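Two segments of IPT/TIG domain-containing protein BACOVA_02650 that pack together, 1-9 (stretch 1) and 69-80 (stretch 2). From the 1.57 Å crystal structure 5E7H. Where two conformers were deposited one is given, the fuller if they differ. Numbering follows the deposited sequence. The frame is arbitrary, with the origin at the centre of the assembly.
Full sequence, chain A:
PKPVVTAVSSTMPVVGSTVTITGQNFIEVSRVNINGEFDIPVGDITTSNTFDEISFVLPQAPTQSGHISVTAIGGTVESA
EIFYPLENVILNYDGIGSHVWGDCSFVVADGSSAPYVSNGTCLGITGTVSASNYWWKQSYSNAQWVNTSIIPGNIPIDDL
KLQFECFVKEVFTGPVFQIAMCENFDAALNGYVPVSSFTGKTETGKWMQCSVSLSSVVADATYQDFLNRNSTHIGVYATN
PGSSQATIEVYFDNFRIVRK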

# COMPACT_ATOMS: atom_id res chain seq x y z
N PRO A 1 25.76 -21.14 4.14
CA PRO A 1 24.71 -20.35 4.80
C PRO A 1 23.70 -19.79 3.79
O PRO A 1 24.03 -18.88 3.03
CB PRO A 1 25.49 -19.23 5.48
CG PRO A 1 26.71 -19.06 4.63
CD PRO A 1 27.03 -20.40 4.02
N LYS A 2 22.49 -20.34 3.81
CA LYS A 2 21.42 -19.97 2.89
C LYS A 2 20.99 -18.52 3.05
O LYS A 2 21.00 -17.99 4.16
CB LYS A 2 20.20 -20.87 3.12
CG LYS A 2 19.74 -21.65 1.90
CD LYS A 2 20.52 -22.93 1.71
CE LYS A 2 20.23 -23.95 2.80
NZ LYS A 2 21.27 -23.98 3.87
N PRO A 3 20.62 -17.86 1.94
CA PRO A 3 19.98 -16.55 2.12
C PRO A 3 18.62 -16.68 2.78
O PRO A 3 17.95 -17.70 2.62
CB PRO A 3 19.86 -16.02 0.70
CG PRO A 3 19.76 -17.23 -0.14
CD PRO A 3 20.67 -18.25 0.52
N VAL A 4 18.23 -15.65 3.52
CA VAL A 4 16.96 -15.61 4.23
C VAL A 4 16.31 -14.26 3.95
O VAL A 4 17.01 -13.26 3.87
CB VAL A 4 17.17 -15.78 5.74
CG1 VAL A 4 15.85 -15.69 6.48
CG2 VAL A 4 17.86 -17.10 6.03
N VAL A 5 14.99 -14.24 3.79
CA VAL A 5 14.25 -13.00 3.62
C VAL A 5 13.37 -12.75 4.84
O VAL A 5 12.55 -13.60 5.17
CB VAL A 5 13.36 -13.03 2.37
CG1 VAL A 5 12.54 -11.74 2.25
CG2 VAL A 5 14.20 -13.23 1.12
N THR A 6 13.54 -11.61 5.50
CA THR A 6 12.72 -11.31 6.68
C THR A 6 11.61 -10.29 6.39
O THR A 6 10.58 -10.31 7.06
CB THR A 6 13.59 -10.80 7.85
OG1 THR A 6 14.36 -9.68 7.44
CG2 THR A 6 14.51 -11.90 8.34
N ALA A 7 11.80 -9.40 5.42
CA ALA A 7 10.76 -8.44 5.07
C ALA A 7 10.99 -7.85 3.68
O ALA A 7 12.13 -7.79 3.21
CB ALA A 7 10.70 -7.34 6.09
N VAL A 8 9.91 -7.45 3.03
CA VAL A 8 9.95 -6.74 1.76
C VAL A 8 9.19 -5.43 1.95
O VAL A 8 8.16 -5.39 2.62
CB VAL A 8 9.34 -7.56 0.62
CG1 VAL A 8 9.46 -6.83 -0.70
CG2 VAL A 8 10.02 -8.92 0.51
N SER A 9 9.72 -4.34 1.39
CA SER A 9 9.19 -3.01 1.64
C SER A 9 7.72 -2.84 1.24
O SER A 9 6.96 -2.11 1.90
CB SER A 9 10.05 -1.97 0.92
OG SER A 9 10.14 -2.26 -0.47
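Stretch 2 69-80: SVTAIGGTVESA

Stretch 2 folds as a β-hairpin and lies against the extended N-terminal segment of the chain. Residues 69-72 form the end of a strand that begins earlier in the chain, a type I β turn runs from Ala72 to Gly75, and a second strand leads away from Gly75. The hairpin is held by paired backbone hydrogen bonds, Val70 N to Val77 O at 2.8 Å and Val77 N to Val70 O at 2.9 Å, with Ala72 N to Gly75 O at 2.7 Å and Gly75 N to Ala72 O at 3.0 Å closing the turn. Stretch 1 is extended at its start and becomes a strand from Val4 to Val8. No direct hydrogen bond joins the two stretches, so they do not pair as neighbouring strands of one sheet; they meet through backbone contacts and a bridging water at the turn and through side-chain packing beyond it. The register nevertheless advances in the same sense along both: Lys2 lies nearest Gly74 (CA to CA 4.4 Å), Pro3 nearest Val77 (CA to CA 6.0 Å) and Val5 nearest Ser79 (CA to CA 6.1 Å). Together the two surfaces bury 467 Å².

At the start of stretch 1, Pro1 meets the turn through its carbonyl. Pro1 O receives a CA-H...O contact from Gly74 CA at 3.4 Å, nearly linear at the hydrogen. A water reinforces this junction, donating to Pro1 O at 2.9 Å and accepting from Gly74 N at 2.8 Å. The close approach depends on glycine: a CB modelled on Gly74 would fall 1.9 Å from Pro1 O, a clash. Lys2 continues along the turn, its aliphatic chain passing close to the backbone, with Lys2 CD 3.3 Å from Gly74 O. Gly75, the next residue of the turn, has a positive phi of 136°, and its backbone angles by themselves call for glycine.

Pro3 is the centre of the contact. Buried and directed toward the hairpin, it has the largest area covered by the other stretch, and its ring reaches both strands. Pro3 CG lies 3.2 Å from Gly75 O, Pro3 CB packs 4.1 Å from Ala72 CB, and Pro3 CG meets Val77 CG1 at 3.7 Å. Its carbonyl also borders the second strand, with Pro3 O 3.4 Å from Val77 CB.

The CA-to-CB bond of Val4 points away from stretch 2, and that of Val5, the next residue in the strand, points toward it. Val5 CG2 packs on Val77 CG1 at 3.7 Å, so the same methyl of Val77 is in contact with both Pro3 and Val5. Farther along, Val5 CG1 approaches Ser79 CB at 4.5 Å.

Thr6 and Ala7 make no contact with the hairpin. Val8, again directed toward stretch 2, supplies the last contact, with Val8 CG2 4.2 Å from Ser79 CB, and Ser9 lies beyond reach. The packing thus runs from polar backbone contacts at the turn to an apolar cluster around Pro3, Val5 and Val77, and thins out at Ser79.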

# COMPACT_ATOMS: atom_id res chain seq x y z
N SER A 69 12.45 -14.14 -5.97
CA SER A 69 13.49 -15.14 -5.67
C SER A 69 14.86 -14.47 -5.68
O SER A 69 15.21 -13.79 -6.64
CB SER A 69 13.46 -16.27 -6.70
OG SER A 69 12.23 -16.97 -6.63
N VAL A 70 15.62 -14.68 -4.61
CA VAL A 70 16.97 -14.14 -4.48
C VAL A 70 17.97 -15.29 -4.46
O VAL A 70 17.87 -16.19 -3.63
CB VAL A 70 17.12 -13.30 -3.19
CG1 VAL A 70 18.56 -12.76 -3.06
CG2 VAL A 70 16.11 -12.16 -3.17
N THR A 71 18.92 -15.26 -5.40
CA THR A 71 20.00 -16.25 -5.41
C THR A 71 21.27 -15.61 -4.88
O THR A 71 21.68 -14.55 -5.35
CB THR A 71 20.26 -16.81 -6.81
OG1 THR A 71 19.07 -17.44 -7.31
CG2 THR A 71 21.38 -17.85 -6.78
N ALA A 72 21.86 -16.25 -3.88
CA ALA A 72 23.12 -15.80 -3.29
C ALA A 72 24.06 -16.99 -3.29
O ALA A 72 23.69 -18.07 -3.74
CB ALA A 72 22.91 -15.26 -1.88
N ILE A 73 25.27 -16.79 -2.78
CA ILE A 73 26.27 -17.86 -2.83
C ILE A 73 25.80 -19.10 -2.07
O ILE A 73 26.12 -20.23 -2.45
CB ILE A 73 27.62 -17.39 -2.25
CG1 ILE A 73 28.64 -18.53 -2.27
CG2 ILE A 73 27.47 -16.89 -0.83
CD1 ILE A 73 28.78 -19.25 -3.61
N GLY A 74 25.02 -18.88 -1.02
CA GLY A 74 24.52 -19.96 -0.19
C GLY A 74 23.30 -20.67 -0.75
O GLY A 74 22.88 -21.70 -0.21
N GLY A 75 22.72 -20.13 -1.82
CA GLY A 75 21.55 -20.74 -2.44
C GLY A 75 20.47 -19.74 -2.80
O GLY A 75 20.74 -18.55 -2.93
N THR A 76 19.25 -20.23 -2.97
CA THR A 76 18.12 -19.41 -3.41
C THR A 76 17.01 -19.44 -2.39
O THR A 76 16.70 -20.48 -1.80
CB THR A 76 17.59 -19.88 -4.77
OG1 THR A 76 18.64 -19.79 -5.74
CG2 THR A 76 16.41 -19.03 -5.24
N VAL A 77 16.41 -18.27 -2.18
CA VAL A 77 15.28 -18.12 -1.27
C VAL A 77 14.19 -17.31 -1.95
O VAL A 77 14.46 -16.40 -2.72
CB VAL A 77 15.71 -17.46 0.06
CG1 VAL A 77 16.22 -16.05 -0.18
CG2 VAL A 77 14.57 -17.47 1.07
N GLU A 78 12.95 -17.68 -1.65
CA GLU A 78 11.76 -17.03 -2.19
C GLU A 78 11.07 -16.24 -1.08
O GLU A 78 10.93 -16.73 0.03
CB GLU A 78 10.85 -18.11 -2.77
CG GLU A 78 9.64 -17.64 -3.52
CD GLU A 78 8.79 -18.80 -4.03
OE1 GLU A 78 8.03 -19.39 -3.24
OE2 GLU A 78 8.91 -19.15 -5.23
N SER A 79 10.65 -15.02 -1.38
CA SER A 79 9.86 -14.22 -0.44
C SER A 79 8.54 -14.94 -0.17
O SER A 79 7.95 -15.54 -1.07
CB SER A 79 9.63 -12.81 -0.99
OG SER A 79 8.82 -12.80 -2.15
N ALA A 80 8.09 -14.92 1.08
CA ALA A 80 6.89 -15.66 1.48
C ALA A 80 5.60 -14.96 1.05
O ALA A 80 4.66 -15.63 0.60
CB ALA A 80 6.89 -15.86 3.00
O HOH W 1 23.97 -17.07 0.78